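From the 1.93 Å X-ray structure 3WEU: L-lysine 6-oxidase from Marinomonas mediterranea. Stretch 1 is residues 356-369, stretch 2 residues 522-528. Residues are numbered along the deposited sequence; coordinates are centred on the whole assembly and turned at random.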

ATOM      1  N   ASP A 356      24.813 -14.386 -26.877  1.00 23.30           N
ATOM      2  CA  ASP A 356      25.529 -15.620 -26.874  1.00 23.64           C
ATOM      3  C   ASP A 356      25.369 -16.187 -25.440  1.00 23.16           C
ATOM      4  O   ASP A 356      25.912 -15.647 -24.496  1.00 22.62           O
ATOM      5  N   TYR A 357      24.520 -17.157 -25.248  1.00 19.46           N
ATOM      6  CA  TYR A 357      24.152 -17.614 -23.930  1.00 18.94           C
ATOM      7  C   TYR A 357      24.873 -18.865 -23.483  1.00 20.12           C
ATOM      8  O   TYR A 357      25.171 -19.020 -22.269  1.00 18.50           O
ATOM      9  N   ASP A 358      25.235 -19.745 -24.426  1.00 19.60           N
ATOM     10  CA  ASP A 358      25.823 -20.992 -24.041  1.00 20.61           C
ATOM     11  C   ASP A 358      27.314 -20.856 -23.828  1.00 19.29           C
ATOM     12  O   ASP A 358      28.081 -21.195 -24.684  1.00 17.65           O
ATOM     13  N   GLN A 359      27.679 -20.360 -22.646  1.00 17.45           N
ATOM     14  CA  GLN A 359      28.996 -19.852 -22.347  1.00 16.19           C
ATOM     15  C   GLN A 359      29.318 -20.325 -20.952  1.00 15.69           C
ATOM     16  O   GLN A 359      28.415 -20.714 -20.213  1.00 14.15           O
ATOM     17  N   PRO A 360      30.592 -20.271 -20.588  1.00 15.88           N
ATOM     18  CA  PRO A 360      30.990 -20.882 -19.321  1.00 15.63           C
ATOM     19  C   PRO A 360      30.325 -20.293 -18.040  1.00 13.81           C
ATOM     20  O   PRO A 360      30.207 -21.043 -17.054  1.00 13.14           O
ATOM     21  N   GLN A 361      29.993 -19.006 -18.016  1.00 13.74           N
ATOM     22  CA  GLN A 361      29.395 -18.420 -16.792  1.00 13.69           C
ATOM     23  C   GLN A 361      27.929 -18.763 -16.616  1.00 13.71           C
ATOM     24  O   GLN A 361      27.357 -18.416 -15.596  1.00 13.14           O
ATOM     25  N   GLN A 362      27.333 -19.493 -17.579  1.00 12.93           N
ATOM     26  CA  GLN A 362      26.004 -20.065 -17.436  1.00 13.04           C
ATOM     27  C   GLN A 362      26.018 -21.482 -16.931  1.00 15.16           C
ATOM     28  O   GLN A 362      24.957 -22.074 -16.762  1.00 14.39           O
ATOM     29  N   VAL A 363      27.218 -22.047 -16.712  1.00 15.04           N
ATOM     30  CA  VAL A 363      27.387 -23.373 -16.211  1.00 15.10           C
ATOM     31  C   VAL A 363      27.628 -23.337 -14.701  1.00 16.19           C
ATOM     32  O   VAL A 363      28.559 -22.713 -14.206  1.00 14.39           O
ATOM     33  N   LEU A 364      26.794 -24.055 -13.979  1.00 15.50           N
ATOM     34  CA  LEU A 364      26.937 -24.096 -12.525  1.00 13.89           C
ATOM     35  C   LEU A 364      27.981 -25.107 -12.114  1.00 12.71           C
ATOM     36  O   LEU A 364      28.892 -24.762 -11.402  1.00 13.64           O
ATOM     37  N   MET A 365      27.813 -26.370 -12.529  1.00 13.49           N
ATOM     38  CA  MET A 365      28.581 -27.516 -11.981  1.00 13.47           C
ATOM     39  C   MET A 365      29.649 -28.035 -12.947  1.00 14.89           C
ATOM     40  O   MET A 365      29.509 -27.895 -14.175  1.00 14.34           O
ATOM     41  N   SER A 366      30.607 -28.750 -12.408  1.00 13.91           N
ATOM     42  CA  SER A 366      31.603 -29.507 -13.259  1.00 14.98           C
ATOM     43  C   SER A 366      30.934 -30.586 -14.092  1.00 17.73           C
ATOM     44  O   SER A 366      31.385 -30.837 -15.191  1.00 15.95           O
ATOM     45  N   SER A 367      29.852 -31.201 -13.584  1.00 16.78           N
ATOM     46  CA  SER A 367      29.154 -32.277 -14.225  1.00 19.12           C
ATOM     47  C   SER A 367      27.835 -32.466 -13.549  1.00 22.13           C
ATOM     48  O   SER A 367      27.668 -32.096 -12.405  1.00 19.16           O
ATOM     49  N   GLU A 368      26.973 -33.237 -14.160  1.00 22.80           N
ATOM     50  CA  GLU A 368      25.887 -33.695 -13.359  1.00 26.23           C
ATOM     51  C   GLU A 368      25.828 -35.198 -13.229  1.00 24.56           C
ATOM     52  O   GLU A 368      24.871 -35.716 -12.709  1.00 23.69           O
ATOM     53  N   VAL A 369      26.953 -35.848 -13.434  1.00 21.17           N
ATOM     54  CA  VAL A 369      27.072 -37.239 -13.106  1.00 20.53           C
ATOM     55  C   VAL A 369      27.397 -37.401 -11.623  1.00 17.78           C
ATOM     56  O   VAL A 369      28.396 -36.856 -11.197  1.00 16.32           O
ATOM     57  N   ASN A 522      18.777 -20.126 -11.851  1.00 15.42           N
ATOM     58  CA  ASN A 522      18.478 -21.269 -12.692  1.00 13.76           C
ATOM     59  C   ASN A 522      19.796 -21.788 -13.280  1.00 14.08           C
ATOM     60  O   ASN A 522      20.635 -20.969 -13.726  1.00 13.51           O
ATOM     61  N   PHE A 523      19.935 -23.096 -13.421  1.00 13.18           N
ATOM     62  CA  PHE A 523      21.131 -23.578 -14.078  1.00 15.27           C
ATOM     63  C   PHE A 523      20.879 -24.574 -15.235  1.00 15.33           C
ATOM     64  O   PHE A 523      21.753 -25.350 -15.596  1.00 16.68           O
ATOM     65  N   SER A 524      19.701 -24.545 -15.807  1.00 15.42           N
ATOM     66  CA  SER A 524      19.321 -25.545 -16.844  1.00 14.76           C
ATOM     67  C   SER A 524      19.190 -24.918 -18.207  1.00 16.48           C
ATOM     68  O   SER A 524      19.326 -25.588 -19.223  1.00 14.24           O
ATOM     69  N   GLU A 525      18.888 -23.633 -18.267  1.00 16.46           N
ATOM     70  CA  GLU A 525      18.625 -22.957 -19.552  1.00 16.62           C
ATOM     71  C   GLU A 525      19.445 -21.680 -19.572  1.00 16.47           C
ATOM     72  O   GLU A 525      19.115 -20.689 -18.879  1.00 15.18           O
ATOM     73  N   PRO A 526      20.509 -21.672 -20.388  1.00 17.68           N
ATOM     74  CA  PRO A 526      21.452 -20.562 -20.342  1.00 16.73           C
ATOM     75  C   PRO A 526      20.855 -19.192 -20.580  1.00 16.85           C
ATOM     76  O   PRO A 526      21.366 -18.182 -20.057  1.00 15.67           O
ATOM     77  N   SER A 527      19.769 -19.110 -21.368  1.00 14.69           N
ATOM     78  CA  SER A 527      19.171 -17.804 -21.690  1.00 15.27           C
ATOM     79  C   SER A 527      18.086 -17.314 -20.694  1.00 16.28           C
ATOM     80  O   SER A 527      17.587 -16.205 -20.787  1.00 17.25           O
ATOM     81  N   VAL A 528      17.799 -18.103 -19.673  1.00 14.59           N
ATOM     82  CA  VAL A 528      16.721 -17.853 -18.736  1.00 14.17           C
ATOM     83  C   VAL A 528      17.232 -17.651 -17.306  1.00 15.06           C
ATOM     84  O   VAL A 528      17.934 -18.522 -16.762  1.00 15.57           O
TER

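Two segments of one chain, at least 155 residues apart in sequence wherever they touch, pack here without a single direct hydrogen bond between them. Contact is concentrated at two places, around F523 and around P526 and S527, and together they bury 414 Å².

Stretch 2 opens with N522, whose side chain does not reach stretch 1 but organises its own segment. In the t rotamer, N522 OD1 accepts from S524 N and E525 N, both at 3.0 Å, while N522 ND2 donates to S524 OG at 2.9 Å. An amide, with an acceptor and a donor on one head, suits this folding back of the local backbone.

F523 points toward stretch 1 and loses more area to it than any other residue of stretch 2, 97 Å². Its chi1 of 57° (p) and chi2 of 98° present a ring face to L364, which adopts the t, p rotamer and points its CA-to-CB bond toward stretch 2. L364 CD2 lies 3.6 Å from F523 CD2 and 14° off the ring normal, a CH-pi contact in which a branched aliphatic tip meets a flat aromatic surface. At the edge of the same ring, near its plane, E368 (m, t), its CA-to-CB bond also toward stretch 2, brings E368 OE2 to 3.4 Å from F523 CE1; the ring's weakly positive C-H rim is a reasonable neighbour for carboxylate oxygen. The backbones beside this pair are joined by a water, whose oxygen accepts from L364 N at 3.0 Å and donates to F523 O at 2.8 Å, bridging a gap that the main chains do not close directly.

S524 (p) and E525 (m, m) turn their CA-to-CB bonds away and make no contact with stretch 1. E525 begins a type I turn closed by V528 N donating to E525 O at 3.0 Å.

P526, at the second position of that turn, has a phi of -57°, which its ring readily supplies. The compact ring also offers an apolar surface: P526 CB lies 3.9 Å from Y357 CB and 4.0 Å from Q362 CB. P526 CB also comes within 3.4 Å of the carbonyl oxygen Y357 O. Q362 (m, p) directs its CA-to-CB bond toward stretch 2 and brings Q362 CG to 3.4 Å from P526 O, while Q362 NE2 donates to Y357 O at 3.1 Å, tying together two of the residues that surround the proline.

The CA-to-CB bond of S527 (p) points sideways, yet S527 CB sits over one face of the Y357 ring, 4.0 Å from the centroid and 22° off the normal, a CH-pi contact that brings it to 3.7 Å from Y357 CG. Y357 is in the m rotamer with its CA-to-CB bond toward stretch 2, and its OH is hydrogen-bonded elsewhere in the structure. The CA-to-CB bond of V528 (t) points away, and the residue makes no contact with stretch 1.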

ATOM      1  CB  ASP A 356      26.937 -15.283 -27.203  1.00 28.33           C
ATOM      2  CG  ASP A 356      27.827 -16.478 -27.387  1.00 34.72           C
ATOM      3  OD1 ASP A 356      27.522 -17.626 -26.926  1.00 34.98           O
ATOM      4  OD2 ASP A 356      28.905 -16.230 -27.998  1.00 34.72           O
ATOM      5  CB  TYR A 357      22.597 -17.796 -23.843  1.00 19.31           C
ATOM      6  CG  TYR A 357      21.928 -16.498 -24.044  1.00 17.84           C
ATOM      7  CD1 TYR A 357      21.959 -15.527 -23.020  1.00 18.34           C
ATOM      8  CD2 TYR A 357      21.370 -16.125 -25.285  1.00 17.58           C
ATOM      9  CE1 TYR A 357      21.419 -14.269 -23.206  1.00 19.46           C
ATOM     10  CE2 TYR A 357      20.833 -14.883 -25.474  1.00 16.85           C
ATOM     11  CZ  TYR A 357      20.847 -13.967 -24.456  1.00 18.43           C
ATOM     12  OH  TYR A 357      20.394 -12.699 -24.628  1.00 19.72           O
ATOM     13  CB  ASP A 358      25.499 -22.121 -25.042  1.00 21.77           C
ATOM     14  CG  ASP A 358      25.892 -23.497 -24.524  1.00 24.31           C
ATOM     15  OD1 ASP A 358      26.207 -23.693 -23.325  1.00 21.75           O
ATOM     16  OD2 ASP A 358      25.868 -24.447 -25.333  1.00 26.16           O
ATOM     17  CB  GLN A 359      28.992 -18.318 -22.442  1.00 17.62           C
ATOM     18  CG  GLN A 359      28.945 -17.807 -23.925  1.00 19.60           C
ATOM     19  CD  GLN A 359      29.714 -16.529 -24.066  1.00 21.10           C
ATOM     20  OE1 GLN A 359      30.949 -16.512 -24.013  1.00 22.86           O
ATOM     21  NE2 GLN A 359      28.987 -15.440 -24.114  1.00 24.00           N
ATOM     22  CB  PRO A 360      32.515 -20.675 -19.265  1.00 16.38           C
ATOM     23  CG  PRO A 360      32.910 -20.227 -20.662  1.00 19.49           C
ATOM     24  CD  PRO A 360      31.725 -19.771 -21.382  1.00 17.26           C
ATOM     25  CB  GLN A 361      29.679 -16.929 -16.726  1.00 14.61           C
ATOM     26  CG  GLN A 361      31.183 -16.693 -16.547  1.00 14.26           C
ATOM     27  CD  GLN A 361      31.557 -15.252 -16.395  1.00 14.45           C
ATOM     28  OE1 GLN A 361      32.194 -14.627 -17.291  1.00 15.40           O
ATOM     29  NE2 GLN A 361      31.261 -14.730 -15.239  1.00 14.22           N
ATOM     30  CB  GLN A 362      25.186 -19.901 -18.751  1.00 13.77           C
ATOM     31  CG  GLN A 362      24.573 -18.542 -18.910  1.00 13.64           C
ATOM     32  CD  GLN A 362      25.627 -17.421 -18.894  1.00 15.85           C
ATOM     33  OE1 GLN A 362      25.840 -16.746 -17.896  1.00 15.01           O
ATOM     34  NE2 GLN A 362      26.300 -17.244 -20.002  1.00 16.40           N
ATOM     35  CB  VAL A 363      28.573 -24.072 -16.889  1.00 14.99           C
ATOM     36  CG1 VAL A 363      28.675 -25.519 -16.467  1.00 16.12           C
ATOM     37  CG2 VAL A 363      28.394 -24.063 -18.427  1.00 15.44           C
ATOM     38  CB  LEU A 364      25.622 -24.505 -11.902  1.00 12.87           C
ATOM     39  CG  LEU A 364      25.671 -24.816 -10.418  1.00 13.47           C
ATOM     40  CD1 LEU A 364      26.008 -23.537  -9.699  1.00 14.27           C
ATOM     41  CD2 LEU A 364      24.346 -25.400  -9.916  1.00 14.15           C
ATOM     42  CB  MET A 365      27.686 -28.724 -11.667  1.00 14.04           C
ATOM     43  CG  MET A 365      26.576 -28.517 -10.695  1.00 14.17           C
ATOM     44  SD  MET A 365      27.263 -28.066  -9.089  1.00 16.20           S
ATOM     45  CE  MET A 365      25.819 -28.302  -8.076  1.00 16.85           C
ATOM     46  CB  SER A 366      32.613 -30.175 -12.304  1.00 15.56           C
ATOM     47  OG  SER A 366      31.897 -30.891 -11.296  1.00 17.46           O
ATOM     48  CB  SER A 367      29.912 -33.562 -14.011  1.00 21.46           C
ATOM     49  OG  SER A 367      29.328 -34.640 -14.606  1.00 24.20           O
ATOM     50  CB  GLU A 368      24.559 -32.972 -13.678  1.00 36.21           C
ATOM     51  CG  GLU A 368      24.515 -31.609 -12.891  1.00 40.08           C
ATOM     52  CD  GLU A 368      23.429 -30.611 -13.344  1.00 46.96           C
ATOM     53  OE1 GLU A 368      22.259 -31.062 -13.538  1.00 45.52           O
ATOM     54  OE2 GLU A 368      23.736 -29.372 -13.448  1.00 37.40           O
ATOM     55  CB  VAL A 369      28.212 -37.864 -13.952  1.00 21.76           C
ATOM     56  CG1 VAL A 369      28.537 -39.276 -13.478  1.00 24.98           C
ATOM     57  CG2 VAL A 369      27.865 -37.818 -15.462  1.00 26.64           C
ATOM     58  CB  ASN A 522      17.580 -20.847 -13.882  1.00 13.05           C
ATOM     59  CG  ASN A 522      17.506 -21.932 -14.912  1.00 13.25           C
ATOM     60  OD1 ASN A 522      18.254 -21.941 -15.866  1.00 14.52           O
ATOM     61  ND2 ASN A 522      16.733 -22.938 -14.622  1.00 14.13           N
ATOM     62  CB  PHE A 523      22.099 -24.148 -13.079  1.00 14.66           C
ATOM     63  CG  PHE A 523      21.559 -25.259 -12.232  1.00 14.75           C
ATOM     64  CD1 PHE A 523      21.817 -26.566 -12.556  1.00 16.31           C
ATOM     65  CD2 PHE A 523      20.924 -24.999 -11.026  1.00 14.29           C
ATOM     66  CE1 PHE A 523      21.402 -27.630 -11.754  1.00 16.84           C
ATOM     67  CE2 PHE A 523      20.482 -26.057 -10.221  1.00 15.45           C
ATOM     68  CZ  PHE A 523      20.706 -27.372 -10.591  1.00 16.15           C
ATOM     69  CB  SER A 524      17.996 -26.220 -16.501  1.00 14.95           C
ATOM     70  OG  SER A 524      16.956 -25.275 -16.383  1.00 12.82           O
ATOM     71  CB  GLU A 525      17.145 -22.588 -19.692  1.00 18.68           C
ATOM     72  CG  GLU A 525      16.251 -23.811 -19.969  1.00 20.17           C
ATOM     73  CD  GLU A 525      16.440 -24.303 -21.413  1.00 20.34           C
ATOM     74  OE1 GLU A 525      17.178 -23.688 -22.216  1.00 19.97           O
ATOM     75  OE2 GLU A 525      15.927 -25.369 -21.663  1.00 23.72           O
ATOM     76  CB  PRO A 526      22.397 -20.898 -21.483  1.00 17.40           C
ATOM     77  CG  PRO A 526      22.471 -22.427 -21.450  1.00 18.64           C
ATOM     78  CD  PRO A 526      21.061 -22.862 -21.100  1.00 18.43           C
ATOM     79  CB  SER A 527      18.592 -17.885 -23.152  1.00 16.27           C
ATOM     80  OG  SER A 527      17.443 -18.727 -23.094  1.00 17.23           O
ATOM     81  CB  VAL A 528      15.790 -19.026 -18.703  1.00 14.72           C
ATOM     82  CG1 VAL A 528      14.688 -18.752 -17.675  1.00 15.94           C
ATOM     83  CG2 VAL A 528      15.141 -19.216 -20.114  1.00 15.61           C
TER
HETATM   84  O   HOH W   1      24.586 -25.382 -15.535  1.00 19.37           O